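Local coordinates for aldehyde Dehydrogenase (Burkholderia cenocepacia, PDB 4O6R), which probably oxidises aldehydes to carboxylic acids with NAD(P)+ as cofactor, at the interface of chains A and B. Residues are numbered along the deposited sequence; one frame, centred on the assembly and turned at random. Chains: chain A/B, Aldehyde Dehydrogenase.

Contact 1: the interface of chains A and B. Residues chain A 103, 316-317, 327; chain B 493-496.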
loop_
_atom_site.group_PDB
_atom_site.type_symbol
_atom_site.label_atom_id
_atom_site.label_comp_id
_atom_site.label_asym_id
_atom_site.label_seq_id
_atom_site.Cartn_x
_atom_site.Cartn_y
_atom_site.Cartn_z
ATOM N N ARG A 103 7.653 22.510 -32.465
ATOM C CA ARG A 103 6.530 22.758 -31.593
ATOM C C ARG A 103 6.264 21.570 -30.625
ATOM O O ARG A 103 5.853 21.803 -29.490
ATOM C CB ARG A 103 5.296 23.156 -32.399
ATOM C CG ARG A 103 4.621 22.017 -33.128
ATOM C CD ARG A 103 3.396 22.531 -33.845
ATOM N NE ARG A 103 2.420 21.471 -33.969
ATOM C CZ ARG A 103 1.121 21.643 -34.185
ATOM N NH1 ARG A 103 0.617 22.864 -34.397
ATOM N NH2 ARG A 103 0.328 20.568 -34.252
ATOM N N ILE A 316 -2.692 18.452 -42.834
ATOM C CA ILE A 316 -1.610 18.554 -41.885
ATOM C C ILE A 316 -0.385 19.147 -42.573
ATOM O O ILE A 316 -0.019 18.727 -43.659
ATOM C CB ILE A 316 -1.295 17.185 -41.245
ATOM C CG1 ILE A 316 -2.432 16.769 -40.298
ATOM C CG2 ILE A 316 0.043 17.218 -40.514
ATOM C CD1 ILE A 316 -2.329 15.359 -39.746
ATOM N N ARG A 317 0.245 20.123 -41.922
ATOM C CA ARG A 317 1.355 20.863 -42.532
ATOM C C ARG A 317 2.665 20.120 -42.326
ATOM O O ARG A 317 3.182 20.048 -41.201
ATOM C CB ARG A 317 1.442 22.251 -41.937
ATOM C CG ARG A 317 0.182 23.086 -42.173
ATOM C CD ARG A 317 0.401 24.528 -41.766
ATOM N NE ARG A 317 0.652 24.667 -40.323
ATOM C CZ ARG A 317 -0.279 24.859 -39.395
ATOM N NH1 ARG A 317 -1.562 24.908 -39.709
ATOM N NH2 ARG A 317 0.068 24.985 -38.134
ATOM N N GLU A 327 3.591 20.969 -38.532
ATOM C CA GLU A 327 2.773 20.073 -37.711
ATOM C C GLU A 327 3.241 18.625 -37.758
ATOM O O GLU A 327 3.003 17.883 -36.819
ATOM C CB GLU A 327 1.320 20.113 -38.150
ATOM C CG GLU A 327 0.627 21.447 -37.917
ATOM C CD GLU A 327 -0.801 21.469 -38.444
ATOM O OE1 GLU A 327 -1.046 21.017 -39.603
ATOM O OE2 GLU A 327 -1.689 21.941 -37.685
ATOM N N HIS B 493 -4.850 18.901 -31.357
ATOM C CA HIS B 493 -3.425 18.961 -31.704
ATOM C C HIS B 493 -3.180 19.659 -33.040
ATOM O O HIS B 493 -2.204 20.377 -33.199
ATOM C CB HIS B 493 -2.860 17.540 -31.743
ATOM C CG HIS B 493 -1.394 17.475 -31.987
ATOM N ND1 HIS B 493 -0.468 17.936 -31.083
ATOM C CD2 HIS B 493 -0.690 17.009 -33.041
ATOM C CE1 HIS B 493 0.747 17.763 -31.572
ATOM N NE2 HIS B 493 0.640 17.210 -32.763
ATOM N N PHE B 494 -4.055 19.433 -34.012
ATOM C CA PHE B 494 -3.992 20.145 -35.286
ATOM C C PHE B 494 -5.117 21.178 -35.283
ATOM O O PHE B 494 -6.273 20.844 -35.510
ATOM C CB PHE B 494 -4.120 19.158 -36.465
ATOM C CG PHE B 494 -3.129 18.044 -36.408
ATOM C CD1 PHE B 494 -1.801 18.277 -36.695
ATOM C CD2 PHE B 494 -3.508 16.759 -36.034
ATOM C CE1 PHE B 494 -0.850 17.266 -36.618
ATOM C CE2 PHE B 494 -2.563 15.732 -35.958
ATOM C CZ PHE B 494 -1.234 15.981 -36.254
ATOM N N LYS B 495 -4.782 22.420 -34.990
ATOM C CA LYS B 495 -5.790 23.459 -34.769
ATOM C C LYS B 495 -6.357 23.962 -36.074
ATOM O O LYS B 495 -5.599 24.343 -36.975
ATOM C CB LYS B 495 -5.190 24.623 -34.009
ATOM C CG LYS B 495 -4.712 24.188 -32.642
ATOM C CD LYS B 495 -3.962 25.278 -31.906
ATOM C CE LYS B 495 -3.258 24.683 -30.697
ATOM N NZ LYS B 495 -4.185 23.848 -29.875
ATOM N N ARG B 496 -7.686 23.974 -36.167
ATOM C CA ARG B 496 -8.368 24.384 -37.390
ATOM C C ARG B 496 -9.527 25.327 -37.085
ATOM O O ARG B 496 -9.778 25.649 -35.939
ATOM C CB ARG B 496 -8.882 23.170 -38.159
ATOM C CG ARG B 496 -7.801 22.206 -38.626
ATOM C CD ARG B 496 -6.948 22.808 -39.740
ATOM N NE ARG B 496 -5.937 21.888 -40.241
ATOM C CZ ARG B 496 -4.722 21.712 -39.709
ATOM N NH1 ARG B 496 -4.322 22.390 -38.629
ATOM N NH2 ARG B 496 -3.906 20.830 -40.254
ATOM O OXT ARG B 496 -10.217 25.810 -37.972
HETATM O O HOH W 1 -2.002 23.141 -35.388
HETATM O O HOH W 2 -3.155 25.600 -37.458
#
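The phenyl ring of B:Phe494 is held between A:Ile316 across the interface and B:His493 of its own tail: A:Ile316 CD1 packs on one face, 3.8 Å from the centroid of the B:Phe494 ring, while the imidazole edge of B:His493, at CD2, covers the other. In the plane of the B:Phe494 ring, at its rim, lies the backbone O of A:Glu327, and the A:Glu327 carboxylate stands almost upright to that ring. A face of the B:His493 ring receives A:Arg103 NH2 as a cation-pi contact. The guanidinium of A:Arg103 has A:Glu327 CG on one face and water 1 at its edge; that of A:Arg317 lies over the carboxylate carbon of A:Glu327. A:Arg103 NH2 also donates to the backbone O of B:His493 at 2.7 Å, a bent bond (130° at H) tilted from the carbonyl plane. An extended arginine suits this place, since its long chain reaches from helix 102-123 to the tail.

The A:Glu327 carboxylate meets the guanidinium of B:Arg496 end-on and nearly coplanar. Both oxygens use syn lone pairs: A:Glu327 OE2 takes B:Arg496 NH1 at 2.8 Å, almost straight, and A:Glu327 OE1 takes B:Arg496 NH2 at 2.9 Å. The anti lone pair of OE1 accepts A:Arg317 N, which helps fix the carboxylate's rotation. Water 1 joins A:Arg103 NH1, A:Glu327 OE2 and B:Lys495 N.

Here the C-terminal tail of chain B lies against helix 102-123 and the loop segments after helix 302-315 of chain A.

Contact 2: the interface of chains A and B. Residues chain A 492, 494, 496; chain B 275, 312.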
loop_
_atom_site.group_PDB
_atom_site.type_symbol
_atom_site.label_atom_id
_atom_site.label_comp_id
_atom_site.label_asym_id
_atom_site.label_seq_id
_atom_site.Cartn_x
_atom_site.Cartn_y
_atom_site.Cartn_z
ATOM N N PRO A 492 14.321 -27.350 20.319
ATOM C CA PRO A 492 15.290 -28.041 19.495
ATOM C C PRO A 492 14.596 -29.059 18.607
ATOM O O PRO A 492 13.640 -29.716 19.022
ATOM C CB PRO A 492 16.219 -28.727 20.506
ATOM C CG PRO A 492 15.978 -28.053 21.806
ATOM C CD PRO A 492 14.584 -27.518 21.761
ATOM N N PHE A 494 16.180 -31.725 17.307
ATOM C CA PHE A 494 16.687 -33.019 17.715
ATOM C C PHE A 494 16.764 -32.970 19.227
ATOM O O PHE A 494 17.691 -32.392 19.771
ATOM C CB PHE A 494 18.053 -33.319 17.099
ATOM C CG PHE A 494 18.063 -33.233 15.611
ATOM C CD1 PHE A 494 17.466 -34.220 14.854
ATOM C CD2 PHE A 494 18.636 -32.156 14.965
ATOM C CE1 PHE A 494 17.437 -34.155 13.488
ATOM C CE2 PHE A 494 18.628 -32.083 13.583
ATOM C CZ PHE A 494 18.037 -33.085 12.843
ATOM N N ARG A 496 17.236 -33.754 23.013
ATOM C CA ARG A 496 18.256 -34.475 23.741
ATOM C C ARG A 496 18.145 -34.161 25.225
ATOM O O ARG A 496 17.318 -33.338 25.624
ATOM C CB ARG A 496 19.644 -34.104 23.217
ATOM C CG ARG A 496 19.937 -34.545 21.780
ATOM C CD ARG A 496 19.969 -36.069 21.645
ATOM N NE ARG A 496 20.248 -36.492 20.271
ATOM C CZ ARG A 496 19.346 -36.631 19.295
ATOM N NH1 ARG A 496 18.060 -36.411 19.498
ATOM N NH2 ARG A 496 19.742 -37.009 18.092
ATOM O OXT ARG A 496 18.859 -34.742 26.041
ATOM N N ASN B 275 21.826 -26.102 18.057
ATOM C CA ASN B 275 20.564 -26.673 17.634
ATOM C C ASN B 275 20.077 -26.066 16.320
ATOM O O ASN B 275 19.580 -26.783 15.437
ATOM C CB ASN B 275 19.529 -26.487 18.747
ATOM C CG ASN B 275 19.727 -27.482 19.866
ATOM O OD1 ASN B 275 19.649 -28.676 19.628
ATOM N ND2 ASN B 275 20.027 -27.012 21.076
ATOM N N LEU B 312 26.154 -34.003 18.385
ATOM C CA LEU B 312 24.724 -33.964 18.120
ATOM C C LEU B 312 24.438 -34.652 16.755
ATOM O O LEU B 312 23.594 -35.533 16.648
ATOM C CB LEU B 312 24.216 -32.520 18.134
ATOM C CG LEU B 312 22.730 -32.369 17.754
ATOM C CD1 LEU B 312 21.823 -33.235 18.597
ATOM C CD2 LEU B 312 22.293 -30.907 17.830
HETATM O O HOH W 3 19.395 -30.912 21.141
HETATM O O HOH W 4 18.332 -29.671 17.356
#
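With chi1 at 175° and chi2 at 54°, B:Leu312 carries its CD1 methyl from helix 302-315 of this aldehyde dehydrogenase toward the C-terminal tail of chain A. In A:Arg496, CG is anti to the carbonyl carbon (chi1 -66°), which brings it to the leucine methyl; the bend at chi2 then carries NE past the same methyl.

The methyl carbon CD1 of B:Leu312 lies 3.9 Å from A:Arg496 CG, the two side chains running at a slant to each other. A:Phe494 adds its CB to that methyl at 4.1 Å from B:Leu312 CD1, touching by the root of the side chain while the ring points elsewhere. A branched leucine fits because one methyl can meet both neighbours.

On helix 270-282, B:Asn275 turns its amide toward A:Pro492. The ring carbon CB of A:Pro492 is 3.5 Å from B:Asn275 OD1 and also lies near the amide carbon CG. Proline suits the tail here: its compact ring gives a firm apolar surface and restrains the backbone.

B:Asn275 OD1 has a second task, gathering two waters that reach the backbone of A:Phe494. Water 4 is 2.8 Å from B:Asn275 OD1 and also meets A:Phe494 N. Water 3 is 2.7 Å from B:Asn275 OD1 and passes on to A:Phe494 O. Asparagine is apt because its short polar arm lets water link helix 270-282 to the C-terminal tail.

The centres of contact 1 and contact 2 lie about 79 Å apart, at opposite ends of the A-B pair. Both use the same C-terminal tail, from chain B in contact 1 and from chain A in contact 2, and both involve residues 494 and 496. Because the interface is two-fold symmetric, each tail makes both sets of contacts: one patch shows its ionic and aromatic side, the other its packing against helices 270-282 and 302-315. In the deposited four-chain assembly each tail reaches the far end of its partner, a reciprocal arrangement that probably steadies the pair if it is also the one formed in solution.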